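Local atomic coordinates of protein Pcdhgc3 (Mus musculus, PDB entry 4ZI8), a protein that is probably a calcium-dependent cell-adhesion protein of the clustered protocadherins, thought to help establish specific neuronal connections, represented here by its first three extracellular cadherin domains. Residues 192-205 with 216-230. Residues are numbered along the deposited sequence; the frame is centred on the assembly and turned at random.
Sequences LDWEREPSVQLVLT and ATLPIRITVLDANDN. With CA (calcium ion), chain Q; CA (calcium ion), chain R; CA (calcium ion), chain S.
E195 OE2 binds the chain Q calcium ion at 2.0 Å, together with D226 OD1, the carbonyl O of A227 and D229 OD1; E195 OE1 holds the chain R ion at 2.2 Å, which D229 reaches with OD2. The bend of E195 at chi2 (74°) brings its carboxylate over to D226, whose OD1 lies 3.1 Å from E195 OE2 with the chain Q ion holding the two acceptors together; the D226 carboxylate also meets N266 of the next domain. D193 OD1 binds the chain R ion and also takes the backbone N-H of E195 in an Asx turn. E136 and, from the next domain, D262 help complete this calcium-binding junction of successive cadherin repeats. Behind it, strands 199-205 and 216-225 form an antiparallel hairpin, with I220 N to L202 O (2.8 Å) nearly straight at 173°. On the face carrying V200, L204 and I220, L202 CD1 meets I222 CD1 tightly at 3.4 Å. The W194 indole is sandwiched between P198 CB and D226 CB, with V224 O 3.2 Å from CD1 near the ring plane. A serine here has no ring to fill that slot, and the gap would probably leave D226 CB without its CH-pi partner. V224 inserts CG2 against E197 O and CG1 against W194 CB (4.0 Å).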
loop_
_atom_site.group_PDB
_atom_site.type_symbol
_atom_site.label_atom_id
_atom_site.label_comp_id
_atom_site.label_asym_id
_atom_site.label_seq_id
_atom_site.Cartn_x
_atom_site.Cartn_y
_atom_site.Cartn_z
ATOM N N LEU B 192 -9.898 7.715 2.216
ATOM C CA LEU B 192 -10.688 7.431 1.025
ATOM C C LEU B 192 -11.837 6.513 1.414
ATOM O O LEU B 192 -11.783 5.851 2.453
ATOM C CB LEU B 192 -9.843 6.774 -0.064
ATOM C CG LEU B 192 -8.634 7.570 -0.540
ATOM C CD1 LEU B 192 -7.796 6.708 -1.466
ATOM C CD2 LEU B 192 -9.099 8.836 -1.242
ATOM N N ASP B 193 -12.858 6.453 0.564
ATOM C CA ASP B 193 -14.023 5.629 0.829
ATOM C C ASP B 193 -14.561 5.119 -0.490
ATOM O O ASP B 193 -15.192 5.862 -1.218
ATOM C CB ASP B 193 -15.098 6.403 1.576
ATOM C CG ASP B 193 -16.314 5.538 1.910
ATOM O OD1 ASP B 193 -16.266 4.306 1.722
ATOM O OD2 ASP B 193 -17.328 6.080 2.378
ATOM N N TRP B 194 -14.310 3.836 -0.791
ATOM C CA TRP B 194 -14.693 3.253 -2.074
ATOM C C TRP B 194 -16.190 3.320 -2.301
ATOM O O TRP B 194 -16.638 3.525 -3.447
ATOM C CB TRP B 194 -14.242 1.787 -2.188
ATOM C CG TRP B 194 -14.536 1.207 -3.553
ATOM C CD1 TRP B 194 -13.680 1.147 -4.628
ATOM C CD2 TRP B 194 -15.772 0.628 -3.994
ATOM N NE1 TRP B 194 -14.314 0.560 -5.702
ATOM C CE2 TRP B 194 -15.597 0.244 -5.343
ATOM C CE3 TRP B 194 -17.015 0.412 -3.382
ATOM C CZ2 TRP B 194 -16.605 -0.360 -6.083
ATOM C CZ3 TRP B 194 -18.020 -0.196 -4.116
ATOM C CH2 TRP B 194 -17.808 -0.561 -5.465
ATOM N N GLU B 195 -16.939 3.145 -1.215
ATOM C CA GLU B 195 -18.387 3.105 -1.300
ATOM C C GLU B 195 -18.945 4.445 -1.733
ATOM O O GLU B 195 -20.000 4.493 -2.343
ATOM C CB GLU B 195 -19.010 2.684 0.035
ATOM C CG GLU B 195 -18.963 1.178 0.306
ATOM C CD GLU B 195 -17.579 0.679 0.683
ATOM O OE1 GLU B 195 -16.794 1.477 1.220
ATOM O OE2 GLU B 195 -17.266 -0.512 0.449
ATOM N N ARG B 196 -18.238 5.528 -1.425
ATOM C CA ARG B 196 -18.750 6.858 -1.694
ATOM C C ARG B 196 -18.142 7.438 -2.986
ATOM O O ARG B 196 -18.854 7.926 -3.851
ATOM C CB ARG B 196 -18.486 7.758 -0.486
ATOM C CG ARG B 196 -18.691 9.252 -0.732
ATOM C CD ARG B 196 -18.339 10.077 0.514
ATOM N NE ARG B 196 -18.476 11.519 0.288
ATOM C CZ ARG B 196 -17.458 12.353 0.067
ATOM N NH1 ARG B 196 -16.210 11.896 0.054
ATOM N NH2 ARG B 196 -17.686 13.649 -0.131
ATOM N N GLU B 197 -16.825 7.357 -3.128
ATOM C CA GLU B 197 -16.169 7.820 -4.329
ATOM C C GLU B 197 -15.060 6.835 -4.713
ATOM O O GLU B 197 -13.993 6.846 -4.105
ATOM C CB GLU B 197 -15.609 9.236 -4.114
ATOM C CG GLU B 197 -15.320 9.986 -5.399
ATOM C CD GLU B 197 -14.773 11.397 -5.167
ATOM O OE1 GLU B 197 -14.755 11.852 -4.000
ATOM O OE2 GLU B 197 -14.359 12.048 -6.165
ATOM N N PRO B 198 -15.314 5.973 -5.711
ATOM C CA PRO B 198 -14.355 4.916 -6.035
ATOM C C PRO B 198 -13.192 5.375 -6.902
ATOM O O PRO B 198 -12.263 4.600 -7.154
ATOM C CB PRO B 198 -15.210 3.891 -6.791
ATOM C CG PRO B 198 -16.292 4.676 -7.394
ATOM C CD PRO B 198 -16.592 5.781 -6.420
ATOM N N SER B 199 -13.187 6.621 -7.295
ATOM C CA SER B 199 -12.063 7.146 -8.043
ATOM C C SER B 199 -11.987 8.627 -7.804
ATOM O O SER B 199 -12.967 9.255 -7.540
ATOM C CB SER B 199 -12.169 6.816 -9.518
ATOM O OG SER B 199 -13.168 7.567 -10.089
ATOM N N VAL B 200 -10.793 9.148 -7.897
ATOM C CA VAL B 200 -10.575 10.537 -7.697
ATOM C C VAL B 200 -9.647 11.055 -8.774
ATOM O O VAL B 200 -8.691 10.439 -9.100
ATOM C CB VAL B 200 -9.918 10.795 -6.354
ATOM C CG1 VAL B 200 -9.768 12.257 -6.122
ATOM C CG2 VAL B 200 -10.723 10.177 -5.259
ATOM N N GLN B 201 -9.965 12.208 -9.303
ATOM C CA GLN B 201 -9.156 12.799 -10.338
ATOM C C GLN B 201 -8.510 14.077 -9.839
ATOM O O GLN B 201 -9.167 14.912 -9.323
ATOM C CB GLN B 201 -10.022 13.041 -11.568
ATOM C CG GLN B 201 -10.569 11.750 -12.181
ATOM C CD GLN B 201 -11.795 11.139 -11.458
ATOM O OE1 GLN B 201 -12.683 11.832 -11.004
ATOM N NE2 GLN B 201 -11.839 9.832 -11.396
ATOM N N LEU B 202 -7.212 14.190 -9.991
ATOM C CA LEU B 202 -6.497 15.368 -9.564
ATOM C C LEU B 202 -5.613 15.918 -10.669
ATOM O O LEU B 202 -5.341 15.251 -11.603
ATOM C CB LEU B 202 -5.589 15.048 -8.398
ATOM C CG LEU B 202 -6.110 14.302 -7.208
ATOM C CD1 LEU B 202 -5.004 13.784 -6.347
ATOM C CD2 LEU B 202 -6.992 15.213 -6.413
ATOM N N VAL B 203 -5.170 17.150 -10.502
ATOM C CA VAL B 203 -4.233 17.750 -11.414
ATOM C C VAL B 203 -3.083 18.361 -10.616
ATOM O O VAL B 203 -3.301 19.164 -9.768
ATOM C CB VAL B 203 -4.822 18.837 -12.327
ATOM C CG1 VAL B 203 -3.766 19.372 -13.261
ATOM C CG2 VAL B 203 -5.963 18.295 -13.142
ATOM N N LEU B 204 -1.875 17.918 -10.907
ATOM C CA LEU B 204 -0.652 18.486 -10.365
ATOM C C LEU B 204 -0.100 19.502 -11.368
ATOM O O LEU B 204 0.105 19.178 -12.547
ATOM C CB LEU B 204 0.399 17.406 -10.106
ATOM C CG LEU B 204 1.777 17.818 -9.570
ATOM C CD1 LEU B 204 1.652 18.308 -8.167
ATOM C CD2 LEU B 204 2.804 16.674 -9.680
ATOM N N THR B 205 0.122 20.716 -10.892
ATOM C CA THR B 205 0.691 21.788 -11.711
ATOM C C THR B 205 2.120 22.092 -11.277
ATOM O O THR B 205 2.362 22.338 -10.104
ATOM C CB THR B 205 -0.152 23.040 -11.615
ATOM O OG1 THR B 205 -1.433 22.766 -12.171
ATOM C CG2 THR B 205 0.492 24.192 -12.388
ATOM N N ALA B 216 3.301 23.416 -16.237
ATOM C CA ALA B 216 2.907 22.183 -16.890
ATOM C C ALA B 216 1.906 21.505 -15.951
ATOM O O ALA B 216 1.928 21.752 -14.745
ATOM C CB ALA B 216 4.112 21.273 -17.146
ATOM N N THR B 217 1.073 20.634 -16.505
ATOM C CA THR B 217 0.125 19.874 -15.704
ATOM C C THR B 217 0.302 18.377 -15.865
ATOM O O THR B 217 0.706 17.872 -16.933
ATOM C CB THR B 217 -1.308 20.231 -16.062
ATOM O OG1 THR B 217 -1.464 20.156 -17.480
ATOM C CG2 THR B 217 -1.620 21.636 -15.611
ATOM N N LEU B 218 -0.061 17.649 -14.810
ATOM C CA LEU B 218 -0.032 16.216 -14.854
ATOM C C LEU B 218 -1.363 15.681 -14.296
ATOM O O LEU B 218 -1.630 15.839 -13.119
ATOM C CB LEU B 218 1.155 15.690 -14.057
ATOM C CG LEU B 218 1.348 14.176 -14.008
ATOM C CD1 LEU B 218 1.720 13.601 -15.344
ATOM C CD2 LEU B 218 2.384 13.816 -12.979
ATOM N N PRO B 219 -2.209 15.099 -15.152
ATOM C CA PRO B 219 -3.405 14.402 -14.641
ATOM C C PRO B 219 -3.023 13.255 -13.735
ATOM O O PRO B 219 -2.211 12.408 -14.131
ATOM C CB PRO B 219 -4.089 13.847 -15.898
ATOM C CG PRO B 219 -3.424 14.522 -17.034
ATOM C CD PRO B 219 -2.048 14.946 -16.599
ATOM N N ILE B 220 -3.616 13.218 -12.554
ATOM C CA ILE B 220 -3.442 12.107 -11.637
ATOM C C ILE B 220 -4.764 11.393 -11.465
ATOM O O ILE B 220 -5.731 11.964 -10.947
ATOM C CB ILE B 220 -2.932 12.599 -10.283
ATOM C CG1 ILE B 220 -1.601 13.345 -10.481
ATOM C CG2 ILE B 220 -2.785 11.447 -9.306
ATOM C CD1 ILE B 220 -1.251 14.160 -9.286
ATOM N N ARG B 221 -4.834 10.155 -11.912
ATOM C CA ARG B 221 -6.060 9.427 -11.716
ATOM C C ARG B 221 -5.877 8.382 -10.607
ATOM O O ARG B 221 -5.078 7.453 -10.711
ATOM C CB ARG B 221 -6.548 8.825 -13.039
ATOM C CG ARG B 221 -5.810 7.653 -13.597
ATOM C CD ARG B 221 -6.530 7.118 -14.836
ATOM N NE ARG B 221 -6.046 5.789 -15.187
ATOM C CZ ARG B 221 -4.942 5.555 -15.892
ATOM N NH1 ARG B 221 -4.570 4.308 -16.160
ATOM N NH2 ARG B 221 -4.206 6.573 -16.330
ATOM N N ILE B 222 -6.609 8.569 -9.522
ATOM C CA ILE B 222 -6.541 7.620 -8.416
ATOM C C ILE B 222 -7.716 6.629 -8.433
ATOM O O ILE B 222 -8.874 7.032 -8.429
ATOM C CB ILE B 222 -6.495 8.368 -7.102
ATOM C CG1 ILE B 222 -5.263 9.278 -7.101
ATOM C CG2 ILE B 222 -6.478 7.380 -5.917
ATOM C CD1 ILE B 222 -5.401 10.430 -6.194
ATOM N N THR B 223 -7.410 5.340 -8.510
ATOM C CA THR B 223 -8.404 4.302 -8.324
ATOM C C THR B 223 -8.447 3.948 -6.845
ATOM O O THR B 223 -7.448 3.494 -6.277
ATOM C CB THR B 223 -8.081 3.057 -9.154
ATOM O OG1 THR B 223 -8.031 3.428 -10.534
ATOM C CG2 THR B 223 -9.147 1.968 -8.958
ATOM N N VAL B 224 -9.576 4.186 -6.194
ATOM C CA VAL B 224 -9.689 3.743 -4.808
ATOM C C VAL B 224 -9.837 2.232 -4.792
ATOM O O VAL B 224 -10.674 1.675 -5.496
ATOM C CB VAL B 224 -10.858 4.423 -4.089
ATOM C CG1 VAL B 224 -10.924 3.964 -2.626
ATOM C CG2 VAL B 224 -10.696 5.941 -4.165
ATOM N N LEU B 225 -8.998 1.538 -4.035
ATOM C CA LEU B 225 -9.218 0.091 -3.889
ATOM C C LEU B 225 -10.178 -0.232 -2.744
ATOM O O LEU B 225 -10.004 0.241 -1.623
ATOM C CB LEU B 225 -7.895 -0.643 -3.670
ATOM C CG LEU B 225 -6.873 -0.456 -4.801
ATOM C CD1 LEU B 225 -5.533 -1.039 -4.399
ATOM C CD2 LEU B 225 -7.391 -1.163 -6.054
ATOM N N ASP B 226 -11.194 -1.039 -3.036
ATOM C CA ASP B 226 -12.161 -1.459 -2.038
ATOM C C ASP B 226 -11.507 -2.254 -0.911
ATOM O O ASP B 226 -10.606 -3.075 -1.146
ATOM C CB ASP B 226 -13.256 -2.324 -2.672
ATOM C CG ASP B 226 -14.301 -2.769 -1.657
ATOM O OD1 ASP B 226 -14.882 -1.889 -0.994
ATOM O OD2 ASP B 226 -14.551 -3.992 -1.520
ATOM N N ALA B 227 -11.957 -2.003 0.309
ATOM C CA ALA B 227 -11.624 -2.858 1.432
ATOM C C ALA B 227 -12.925 -3.398 2.003
ATOM O O ALA B 227 -13.996 -2.812 1.778
ATOM C CB ALA B 227 -10.860 -2.105 2.476
ATOM N N ASN B 228 -12.834 -4.509 2.726
ATOM C CA ASN B 228 -14.000 -5.132 3.333
ATOM C C ASN B 228 -14.367 -4.394 4.604
ATOM O O ASN B 228 -14.154 -4.894 5.704
ATOM C CB ASN B 228 -13.715 -6.599 3.636
ATOM C CG ASN B 228 -14.968 -7.400 3.942
ATOM O OD1 ASN B 228 -16.080 -7.069 3.516
ATOM N ND2 ASN B 228 -14.780 -8.507 4.652
ATOM N N ASP B 229 -14.895 -3.186 4.466
ATOM C CA ASP B 229 -15.247 -2.429 5.652
ATOM C C ASP B 229 -16.741 -2.349 5.828
ATOM O O ASP B 229 -17.234 -1.452 6.507
ATOM C CB ASP B 229 -14.621 -1.019 5.622
ATOM C CG ASP B 229 -14.921 -0.245 4.337
ATOM O OD1 ASP B 229 -15.517 -0.810 3.413
ATOM O OD2 ASP B 229 -14.532 0.940 4.231
ATOM N N ASN B 230 -17.469 -3.295 5.238
ATOM C CA ASN B 230 -18.894 -3.409 5.521
ATOM C C ASN B 230 -19.342 -4.835 5.788
ATOM O O ASN B 230 -18.991 -5.746 5.045
ATOM C CB ASN B 230 -19.715 -2.838 4.371
ATOM C CG ASN B 230 -19.586 -1.351 4.273
ATOM O OD1 ASN B 230 -20.268 -0.605 4.979
ATOM N ND2 ASN B 230 -18.710 -0.903 3.392
HETATM CA CA CA Q . -15.499 -1.191 1.167
HETATM CA CA CA R . -15.666 2.405 2.843
HETATM CA CA CA S . -18.390 -6.887 3.168
HETATM O O HOH W 1 -17.792 2.100 4.011
HETATM O O HOH W 2 -15.139 3.956 4.375
#